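Side-chain contacts in sugar-binding transport ATP-binding protein (Pyrococcus horikoshii, PDB 1V43), which binds ATP and probably hydrolyses it as the nucleotide-binding subunit of an ABC transporter for sugar uptake: residues V252-D256 against G257-G261; L129-E132 against E133-N136; E318-T322 against D323-H327. All blocks are in the same frame, centred on the assembly; numbering follows the deposited sequence.

Contact 1: V252-D256 against G257-G261; sequences VSVGD and GYLEG
Tyr-258 lays its ring over Gly-255 in a tight beta hairpin of the OB-fold region, where strand 248-255 turns at Asp-256 and Gly-257 into strand 258-261. With CG between its own backbone N and carbonyl carbon (chi1 54°), the tyrosine is folded back across the neighbouring strand. Gly-255 CA then sits 3.8 Å from the centroid of the Tyr-258 ring in a CH-pi contact. Glycine suits the place, since a CB built here would clash with Tyr-258 CE1. The Asp-256 side chain runs alongside the tyrosine, pointing the same way, its CB 3.7 Å from Tyr-258 CE2 and its carboxylate tilted 17° from the ring plane. Arg-265 adds a cation-pi contact with the same ring. Replacing the ring by an alanine here would take away the face over Gly-255 CA and would probably leave Arg-265 without its cation-pi partner.

Val-254 and Leu-259 share the other side of the sheet, a buried one, with Phe-286 and Leu-276 nearby. Leu-259 packs its CD2 branch against two valines: it meets Val-252 CG2 at 3.6 Å and Val-254 CG2 at 4.0 Å. Branched aliphatic residues suit this apolar side, whereas Ser-253 and Glu-260 suit the partly exposed one. The glutamate bends at chi2, bringing its OE2 to 3.9 Å from Ser-253 CB. The same pair is bonded both ways through the backbone, the straighter bond running 3.0 Å from Ser-253 N to Glu-260 O.

Contact 2: L129-E132 against E133-N136; sequences LQIE and ELLN
Ile-131 and Leu-134 meet at about a right angle, the CG2 methyl of Ile-131 lying 3.8 Å from Leu-134 CD1. They are the ends of a type I beta turn, Ile-131 to Leu-134, in the connection that follows helix 115-128, which closes in a Schellman motif with Gln-130 at positive phi. The isoleucine has CG1 between its backbone N and carbonyl carbon (chi1 50°) and CG2 beside the N, which leaves the CG2 branch to meet the leucine. Both side chains are buried against one another, and Ile-131 also packs on Ile-104 of helix 100-105; apolar side chains suit such positions because they need no polar partner there.

Leu-135 takes another course, reaching back over the preceding backbone until its CD1 is 3.2 Å from Glu-132 O. It also touches Val-122 and Ala-126 of helix 115-128, joining the turn to the helix it has just left.

On the outer side the two glutamates each bend at chi2. Glu-133 curls back toward the peptide before it, its OE2 3.6 Å from Glu-132 C, and the carboxylates come near one another without contact, Glu-132 OE2 lying 4.7 Å from Glu-133 OE1.

One hydrogen bond crosses the turn, from Leu-134 N to Ile-131 O at 2.9 Å, with the donor well above the carbonyl plane. The chemistry is thus divided: aliphatic packing secures the inside, while the like charges outside probably repel mildly, a cost that solvent near Glu-133 is likely to lessen.

Contact 3: E318-T322 against D323-H327; sequences EALGT and DTILH
Glu-318 and His-327 are joined by a hydrogen bond on the beta hairpin formed by strands 307-319 and 323-330, in the TOBE region of the chain. His-327 NE2 donates to Glu-318 OE2 over 2.8 Å at an N-H...O angle of 165°. The oxygen accepts through its anti lone pair and lies in the imidazole plane, at the ring edge, while the carboxylate plane stands 84° from the ring. Glu-318 is extended beyond CG (chi2 179°), which carries the carboxylate out from the sheet, on the Ile-325 side, to the histidine. Phe-316 meets the His-327 ring edge to face.

Backbone bonds set the frame. Glu-318 and Ile-325 form a hydrogen-bonded antiparallel pair, linked in both directions at 2.8 Å between N of one and O of the other. Nearer the turn, Leu-320 N bonds to Asp-323 O at 2.9 Å. Gly-321 takes a positive phi, which costs little in a residue without a CB.

Van der Waals packing lies beside these bonds. Ile-325 crosses Glu-318 obliquely, its CG2 3.7 Å from Glu-318 OE2; the apolar contact is that of its CD1 with Leu-320 CD1, at 4.3 Å.

Polar ends also reach across the dimer. Asp-323 OD2 forms a salt bridge with Lys-338 NZ of the second subunit, and Thr-322 OG1 hydrogen-bonds the same amine. Thr-324 OG1 instead bonds within its own chain to Ile-343 N and Gly-341 O.

Buried as it is, the glutamate would probably stabilise a protonated histidine; at the tip, Lys-338 of the second subunit is likely to offset the charge of Asp-323.

Overall arrangement
Contacts 1 and 3 are both tight antiparallel hairpins in the beta-rich C-terminal part, but they belong to different sheets, their centres about 31 Å apart. Contact 2, a turn between helices of the ATP-binding part, lies on the opposite side of the chain's centre from contact 1, about 62 Å from it between centres. Contact 3 is the most buried, and its polar groups are met by partners within its own chain and on the second subunit. Contacts 1 and 2 are partly buried, touch no other chain of the assembly and separate an apolar inner side from a more polar outer one, the first adding an aromatic ring over a glycine, the second pairing aliphatic packing with two neighbouring acids on its outer side.

Contact 1: V252-D256 against G257-G261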
loop_
_atom_site.group_PDB
_atom_site.type_symbol
_atom_site.label_atom_id
_atom_site.label_comp_id
_atom_site.label_asym_id
_atom_site.label_seq_id
_atom_site.Cartn_x
_atom_site.Cartn_y
_atom_site.Cartn_z
ATOM N N VAL A 252 -21.121 -17.290 11.409
ATOM C CA VAL A 252 -22.348 -17.930 10.943
ATOM C C VAL A 252 -22.660 -19.285 11.603
ATOM O O VAL A 252 -21.822 -19.862 12.300
ATOM C CB VAL A 252 -22.333 -18.128 9.410
ATOM C CG1 VAL A 252 -22.134 -16.785 8.718
ATOM C CG2 VAL A 252 -21.252 -19.114 9.015
ATOM N N SER A 253 -23.878 -19.777 11.377
ATOM C CA SER A 253 -24.318 -21.057 11.925
ATOM C C SER A 253 -24.547 -22.040 10.786
ATOM O O SER A 253 -25.072 -21.663 9.739
ATOM C CB SER A 253 -25.610 -20.874 12.722
ATOM O OG SER A 253 -25.388 -20.051 13.853
ATOM N N VAL A 254 -24.155 -23.293 10.995
ATOM C CA VAL A 254 -24.292 -24.337 9.981
ATOM C C VAL A 254 -25.638 -25.063 10.059
ATOM O O VAL A 254 -26.073 -25.449 11.144
ATOM C CB VAL A 254 -23.166 -25.386 10.127
ATOM C CG1 VAL A 254 -23.196 -26.351 8.953
ATOM C CG2 VAL A 254 -21.812 -24.692 10.223
ATOM N N GLY A 255 -26.284 -25.267 8.910
ATOM C CA GLY A 255 -27.572 -25.947 8.896
ATOM C C GLY A 255 -27.651 -27.176 8.002
ATOM O O GLY A 255 -26.628 -27.663 7.519
ATOM N N ASP A 256 -28.871 -27.674 7.789
ATOM C CA ASP A 256 -29.118 -28.851 6.950
ATOM C C ASP A 256 -28.127 -28.916 5.799
ATOM O O ASP A 256 -27.527 -29.959 5.531
ATOM C CB ASP A 256 -30.545 -28.814 6.383
ATOM C CG ASP A 256 -31.605 -29.094 7.437
ATOM O OD1 ASP A 256 -31.436 -28.613 8.580
ATOM O OD2 ASP A 256 -32.614 -29.782 7.123
ATOM N N GLY A 257 -27.968 -27.784 5.122
ATOM C CA GLY A 257 -27.051 -27.691 4.002
ATOM C C GLY A 257 -26.982 -26.239 3.587
ATOM O O GLY A 257 -27.322 -25.886 2.456
ATOM N N TYR A 258 -26.545 -25.392 4.516
ATOM C CA TYR A 258 -26.451 -23.958 4.271
ATOM C C TYR A 258 -25.825 -23.260 5.466
ATOM O O TYR A 258 -25.679 -23.841 6.539
ATOM C CB TYR A 258 -27.846 -23.382 4.042
ATOM C CG TYR A 258 -28.800 -23.727 5.165
ATOM C CD1 TYR A 258 -28.762 -23.041 6.383
ATOM C CD2 TYR A 258 -29.698 -24.791 5.038
ATOM C CE1 TYR A 258 -29.590 -23.414 7.446
ATOM C CE2 TYR A 258 -30.525 -25.170 6.093
ATOM C CZ TYR A 258 -30.467 -24.481 7.292
ATOM O OH TYR A 258 -31.278 -24.867 8.334
ATOM N N LEU A 259 -25.461 -22.003 5.260
ATOM C CA LEU A 259 -24.876 -21.181 6.305
ATOM C C LEU A 259 -25.819 -20.004 6.444
ATOM O O LEU A 259 -26.435 -19.581 5.468
ATOM C CB LEU A 259 -23.493 -20.669 5.889
ATOM C CG LEU A 259 -22.369 -21.688 5.719
ATOM C CD1 LEU A 259 -21.227 -21.092 4.899
ATOM C CD2 LEU A 259 -21.891 -22.132 7.093
ATOM N N GLU A 260 -25.948 -19.480 7.651
ATOM C CA GLU A 260 -26.809 -18.334 7.854
ATOM C C GLU A 260 -26.160 -17.426 8.886
ATOM O O GLU A 260 -25.677 -17.886 9.923
ATOM C CB GLU A 260 -28.207 -18.785 8.299
ATOM C CG GLU A 260 -28.349 -19.155 9.764
ATOM C CD GLU A 260 -28.531 -17.936 10.646
ATOM O OE1 GLU A 260 -29.424 -17.113 10.339
ATOM O OE2 GLU A 260 -27.788 -17.803 11.645
ATOM N N GLY A 261 -26.119 -16.137 8.569
ATOM C CA GLY A 261 -25.523 -15.167 9.466
ATOM C C GLY A 261 -26.538 -14.118 9.868
ATOM O O GLY A 261 -27.742 -14.305 9.683
#

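Contact 2: L129-E132 against E133-N136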
loop_
_atom_site.group_PDB
_atom_site.type_symbol
_atom_site.label_atom_id
_atom_site.label_comp_id
_atom_site.label_asym_id
_atom_site.label_seq_id
_atom_site.Cartn_x
_atom_site.Cartn_y
_atom_site.Cartn_z
ATOM N N LEU A 129 25.498 -7.069 -9.031
ATOM C CA LEU A 129 24.567 -6.014 -8.659
ATOM C C LEU A 129 24.468 -4.926 -9.743
ATOM O O LEU A 129 23.752 -3.940 -9.581
ATOM C CB LEU A 129 24.997 -5.403 -7.325
ATOM C CG LEU A 129 24.541 -6.056 -6.005
ATOM C CD1 LEU A 129 23.027 -5.953 -5.908
ATOM C CD2 LEU A 129 25.006 -7.513 -5.916
ATOM N N GLN A 130 25.187 -5.113 -10.848
ATOM C CA GLN A 130 25.193 -4.146 -11.942
ATOM C C GLN A 130 25.646 -2.768 -11.471
ATOM O O GLN A 130 25.072 -1.745 -11.842
ATOM C CB GLN A 130 23.798 -4.052 -12.580
ATOM C CG GLN A 130 23.423 -5.274 -13.407
ATOM C CD GLN A 130 21.939 -5.600 -13.320
ATOM O OE1 GLN A 130 21.413 -5.865 -12.233
ATOM N NE2 GLN A 130 21.256 -5.580 -14.466
ATOM N N ILE A 131 26.672 -2.740 -10.633
ATOM C CA ILE A 131 27.195 -1.468 -10.154
ATOM C C ILE A 131 28.682 -1.336 -10.484
ATOM O O ILE A 131 29.371 -0.522 -9.883
ATOM C CB ILE A 131 27.010 -1.320 -8.625
ATOM C CG1 ILE A 131 27.524 -2.577 -7.920
ATOM C CG2 ILE A 131 25.537 -1.056 -8.286
ATOM C CD1 ILE A 131 27.673 -2.423 -6.424
ATOM N N GLU A 132 29.180 -2.126 -11.436
ATOM C CA GLU A 132 30.607 -2.070 -11.794
ATOM C C GLU A 132 31.080 -0.675 -12.182
ATOM O O GLU A 132 32.242 -0.343 -11.978
ATOM C CB GLU A 132 30.949 -3.003 -12.964
ATOM C CG GLU A 132 30.104 -4.248 -13.081
ATOM C CD GLU A 132 28.960 -4.086 -14.082
ATOM O OE1 GLU A 132 27.968 -3.367 -13.791
ATOM O OE2 GLU A 132 29.072 -4.679 -15.175
ATOM N N GLU A 133 30.174 0.140 -12.723
ATOM C CA GLU A 133 30.516 1.482 -13.171
ATOM C C GLU A 133 30.514 2.523 -12.060
ATOM O O GLU A 133 30.752 3.697 -12.320
ATOM C CB GLU A 133 29.555 1.941 -14.281
ATOM C CG GLU A 133 29.003 0.853 -15.232
ATOM C CD GLU A 133 30.060 0.124 -16.062
ATOM O OE1 GLU A 133 29.700 -0.446 -17.118
ATOM O OE2 GLU A 133 31.238 0.096 -15.664
ATOM N N LEU A 134 30.244 2.108 -10.828
ATOM C CA LEU A 134 30.224 3.041 -9.700
ATOM C C LEU A 134 31.333 2.696 -8.739
ATOM O O LEU A 134 31.441 3.284 -7.662
ATOM C CB LEU A 134 28.910 2.943 -8.933
ATOM C CG LEU A 134 27.627 2.736 -9.732
ATOM C CD1 LEU A 134 26.483 2.553 -8.759
ATOM C CD2 LEU A 134 27.386 3.913 -10.653
ATOM N N LEU A 135 32.162 1.735 -9.125
ATOM C CA LEU A 135 33.223 1.289 -8.249
ATOM C C LEU A 135 34.166 2.376 -7.733
ATOM O O LEU A 135 34.572 2.333 -6.568
ATOM C CB LEU A 135 33.996 0.146 -8.926
ATOM C CG LEU A 135 33.184 -1.158 -8.941
ATOM C CD1 LEU A 135 33.845 -2.175 -9.866
ATOM C CD2 LEU A 135 33.065 -1.703 -7.506
ATOM N N ASN A 136 34.505 3.355 -8.565
ATOM C CA ASN A 136 35.406 4.406 -8.115
ATOM C C ASN A 136 34.657 5.650 -7.639
ATOM O O ASN A 136 35.268 6.689 -7.371
ATOM C CB ASN A 136 36.401 4.767 -9.226
ATOM C CG ASN A 136 35.746 5.471 -10.402
ATOM O OD1 ASN A 136 34.545 5.339 -10.638
ATOM N ND2 ASN A 136 36.544 6.209 -11.159
#

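Contact 3: E318-T322 against D323-H327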
loop_
_atom_site.group_PDB
_atom_site.type_symbol
_atom_site.label_atom_id
_atom_site.label_comp_id
_atom_site.label_asym_id
_atom_site.label_seq_id
_atom_site.Cartn_x
_atom_site.Cartn_y
_atom_site.Cartn_z
ATOM N N GLU A 318 -14.561 3.053 -2.432
ATOM C CA GLU A 318 -13.192 3.510 -2.552
ATOM C C GLU A 318 -12.946 3.394 -4.068
ATOM O O GLU A 318 -12.602 2.322 -4.554
ATOM C CB GLU A 318 -12.216 2.575 -1.822
ATOM C CG GLU A 318 -12.407 2.420 -0.327
ATOM C CD GLU A 318 -11.392 1.443 0.270
ATOM O OE1 GLU A 318 -10.183 1.641 0.052
ATOM O OE2 GLU A 318 -11.787 0.476 0.953
ATOM N N ALA A 319 -13.158 4.475 -4.810
ATOM C CA ALA A 319 -12.938 4.466 -6.264
ATOM C C ALA A 319 -11.490 4.890 -6.479
ATOM O O ALA A 319 -11.203 6.075 -6.649
ATOM C CB ALA A 319 -13.885 5.458 -6.941
ATOM N N LEU A 320 -10.581 3.921 -6.479
ATOM C CA LEU A 320 -9.161 4.231 -6.585
ATOM C C LEU A 320 -8.596 4.280 -7.991
ATOM O O LEU A 320 -7.370 4.371 -8.164
ATOM C CB LEU A 320 -8.359 3.233 -5.736
ATOM C CG LEU A 320 -8.991 2.963 -4.365
ATOM C CD1 LEU A 320 -8.229 1.882 -3.619
ATOM C CD2 LEU A 320 -9.007 4.256 -3.570
ATOM N N GLY A 321 -9.480 4.227 -8.986
ATOM C CA GLY A 321 -9.050 4.269 -10.375
ATOM C C GLY A 321 -8.512 2.926 -10.846
ATOM O O GLY A 321 -9.042 2.330 -11.787
ATOM N N THR A 322 -7.461 2.440 -10.189
ATOM C CA THR A 322 -6.864 1.157 -10.543
ATOM C C THR A 322 -7.757 -0.017 -10.084
ATOM O O THR A 322 -7.766 -1.077 -10.699
ATOM C CB THR A 322 -5.437 1.049 -9.934
ATOM O OG1 THR A 322 -4.788 -0.136 -10.426
ATOM C CG2 THR A 322 -5.506 1.022 -8.406
ATOM N N ASP A 323 -8.514 0.205 -9.010
ATOM C CA ASP A 323 -9.446 -0.774 -8.436
ATOM C C ASP A 323 -10.576 0.017 -7.793
ATOM O O ASP A 323 -10.411 1.194 -7.483
ATOM C CB ASP A 323 -8.771 -1.612 -7.341
ATOM C CG ASP A 323 -7.786 -2.597 -7.894
ATOM O OD1 ASP A 323 -8.221 -3.506 -8.636
ATOM O OD2 ASP A 323 -6.581 -2.461 -7.596
ATOM N N THR A 324 -11.714 -0.628 -7.586
ATOM C CA THR A 324 -12.855 0.026 -6.959
ATOM C C THR A 324 -13.316 -0.876 -5.829
ATOM O O THR A 324 -13.823 -1.967 -6.087
ATOM C CB THR A 324 -14.026 0.209 -7.960
ATOM O OG1 THR A 324 -13.695 1.229 -8.904
ATOM C CG2 THR A 324 -15.307 0.578 -7.230
ATOM N N ILE A 325 -13.132 -0.441 -4.586
ATOM C CA ILE A 325 -13.545 -1.261 -3.450
ATOM C C ILE A 325 -14.889 -0.848 -2.864
ATOM O O ILE A 325 -15.056 0.268 -2.360
ATOM C CB ILE A 325 -12.503 -1.235 -2.331
ATOM C CG1 ILE A 325 -11.142 -1.604 -2.908
ATOM C CG2 ILE A 325 -12.894 -2.245 -1.223
ATOM C CD1 ILE A 325 -10.028 -1.566 -1.901
ATOM N N LEU A 326 -15.843 -1.767 -2.914
ATOM C CA LEU A 326 -17.178 -1.497 -2.395
ATOM C C LEU A 326 -17.384 -2.081 -1.005
ATOM O O LEU A 326 -17.034 -3.238 -0.752
ATOM C CB LEU A 326 -18.236 -2.104 -3.312
ATOM C CG LEU A 326 -18.118 -1.867 -4.812
ATOM C CD1 LEU A 326 -19.259 -2.619 -5.506
ATOM C CD2 LEU A 326 -18.167 -0.378 -5.123
ATOM N N HIS A 327 -17.947 -1.275 -0.108
ATOM C CA HIS A 327 -18.265 -1.733 1.239
ATOM C C HIS A 327 -19.768 -1.958 1.150
ATOM O O HIS A 327 -20.544 -1.004 1.126
ATOM C CB HIS A 327 -17.938 -0.666 2.286
ATOM C CG HIS A 327 -16.504 -0.221 2.277
ATOM N ND1 HIS A 327 -15.946 0.508 3.305
ATOM C CD2 HIS A 327 -15.527 -0.362 1.347
ATOM C CE1 HIS A 327 -14.690 0.796 3.012
ATOM N NE2 HIS A 327 -14.411 0.281 1.828
#